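Local coordinates for protein transcriptional activator, putative, Baf family (PDB 2NRH) that probably phosphorylates pantothenate with ATP, the first step of coenzyme A biosynthesis, as a homodimeric type III pantothenate kinase dependent on a monovalent cation, at residues B[189-192]-B[196-199]. The protein carries 2 engineered substitutions. Numbering follows the deposited sequence.
Sequences IYDK and FRGM
Asp191 and Arg197 meet where the edge strand 188-190 gives way to the helix 194-204, and they illustrate an ion pair that relies on charge rather than on directed bonds. The tight part is the approach of Asp191 OD2 to the aliphatic CD of Arg197, at 3.3 Å; NE of the guanidinium lies farther from OD2, at 3.7 Å. A chi1 of -178° sets the aspartate CG anti to the backbone N and places OD2 beside the arginine chain, while OD1 accepts a hydrogen bond from Leu193 N and the backbone O one from Thr174 OG1. The two side chains cross almost perpendicularly, carboxylate and guanidinium planes 78° apart; OD2 lies well out of the guanidinium plane, leaving an electrostatic attraction without a directed N-H.

The loose side is the exposed arginine, which also touches Thr83. A water adds a slack bridge, donating to Lys192 O at 3.1 Å and accepting only weakly from Phe196 N. Phe196 packs on Leu5 and Leu16 of the other sheet, so the chain here passes between sheets, consistent with the family's two-domain ASKHA fold. Such chemistry implies that bonds to Leu193 and the neighbouring strand fix the aspartate, whereas the long salt bridge probably adds little directional restraint.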
loop_
_atom_site.group_PDB
_atom_site.type_symbol
_atom_site.label_atom_id
_atom_site.label_comp_id
_atom_site.label_asym_id
_atom_site.label_seq_id
_atom_site.Cartn_x
_atom_site.Cartn_y
_atom_site.Cartn_z
ATOM N N ILE B 189 19.100 6.169 -10.863
ATOM C CA ILE B 189 20.235 5.448 -10.330
ATOM C C ILE B 189 19.789 4.595 -9.158
ATOM O O ILE B 189 18.811 4.911 -8.498
ATOM C CB ILE B 189 21.325 6.430 -9.875
ATOM C CG1 ILE B 189 22.500 6.404 -10.858
ATOM C CG2 ILE B 189 21.883 6.051 -8.491
ATOM C CD1 ILE B 189 22.372 7.385 -12.019
ATOM N N TYR B 190 20.495 3.500 -8.927
ATOM C CA TYR B 190 20.345 2.734 -7.731
ATOM C C TYR B 190 21.704 2.773 -7.057
ATOM O O TYR B 190 22.740 2.517 -7.687
ATOM C CB TYR B 190 19.870 1.284 -7.961
ATOM C CG TYR B 190 19.999 0.456 -6.694
ATOM C CD1 TYR B 190 19.056 0.598 -5.646
ATOM C CD2 TYR B 190 21.085 -0.422 -6.500
ATOM C CE1 TYR B 190 19.173 -0.078 -4.445
ATOM C CE2 TYR B 190 21.194 -1.163 -5.291
ATOM C CZ TYR B 190 20.208 -0.967 -4.268
ATOM O OH TYR B 190 20.266 -1.662 -3.071
ATOM N N ASP B 191 21.691 3.108 -5.765
ATOM C CA ASP B 191 22.880 3.176 -4.979
ATOM C C ASP B 191 22.489 2.579 -3.631
ATOM O O ASP B 191 21.748 3.170 -2.856
ATOM C CB ASP B 191 23.292 4.623 -4.890
ATOM C CG ASP B 191 24.576 4.834 -4.129
ATOM O OD1 ASP B 191 25.178 3.876 -3.565
ATOM O OD2 ASP B 191 24.985 6.012 -4.077
ATOM N N LYS B 192 22.965 1.365 -3.395
ATOM C CA LYS B 192 22.791 0.644 -2.144
ATOM C C LYS B 192 23.284 1.451 -0.960
ATOM O O LYS B 192 22.795 1.278 0.159
ATOM C CB LYS B 192 23.585 -0.663 -2.225
ATOM C CG LYS B 192 23.549 -1.557 -0.996
ATOM C CD LYS B 192 24.419 -2.777 -1.230
ATOM C CE LYS B 192 24.076 -3.866 -0.249
ATOM N NZ LYS B 192 25.297 -4.750 -0.037
ATOM N N PHE B 196 24.975 5.840 3.699
ATOM C CA PHE B 196 26.378 5.863 4.122
ATOM C C PHE B 196 27.171 6.951 3.409
ATOM O O PHE B 196 28.198 7.393 3.930
ATOM C CB PHE B 196 27.053 4.513 3.867
ATOM C CG PHE B 196 26.706 3.464 4.844
ATOM C CD1 PHE B 196 26.908 3.661 6.210
ATOM C CD2 PHE B 196 26.185 2.246 4.406
ATOM C CE1 PHE B 196 26.573 2.674 7.134
ATOM C CE2 PHE B 196 25.848 1.237 5.318
ATOM C CZ PHE B 196 26.046 1.457 6.696
ATOM N N ARG B 197 26.735 7.340 2.210
ATOM C CA ARG B 197 27.288 8.511 1.518
ATOM C C ARG B 197 26.934 9.854 2.219
ATOM O O ARG B 197 27.787 10.730 2.362
ATOM C CB ARG B 197 26.832 8.556 0.049
ATOM C CG ARG B 197 27.369 7.433 -0.830
ATOM C CD ARG B 197 27.193 7.718 -2.376
ATOM N NE ARG B 197 28.362 7.230 -3.134
ATOM C CZ ARG B 197 28.791 7.720 -4.307
ATOM N NH1 ARG B 197 28.155 8.722 -4.934
ATOM N NH2 ARG B 197 29.868 7.186 -4.873
ATOM N N GLY B 198 25.683 10.019 2.645
ATOM C CA GLY B 198 25.313 11.124 3.537
ATOM C C GLY B 198 26.159 11.167 4.792
ATOM O O GLY B 198 26.717 12.228 5.151
ATOM N N MET B 199 26.280 10.020 5.468
ATOM C CA MET B 199 27.190 9.900 6.627
ATOM C C MET B 199 28.671 10.212 6.287
ATOM O O MET B 199 29.366 10.872 7.052
ATOM C CB MET B 199 27.061 8.531 7.272
ATOM C CG MET B 199 25.620 8.140 7.715
ATOM S SD MET B 199 25.554 6.435 8.349
ATOM C CE MET B 199 26.370 6.716 9.818
HETATM O O HOH W 1 23.380 2.895 2.718
#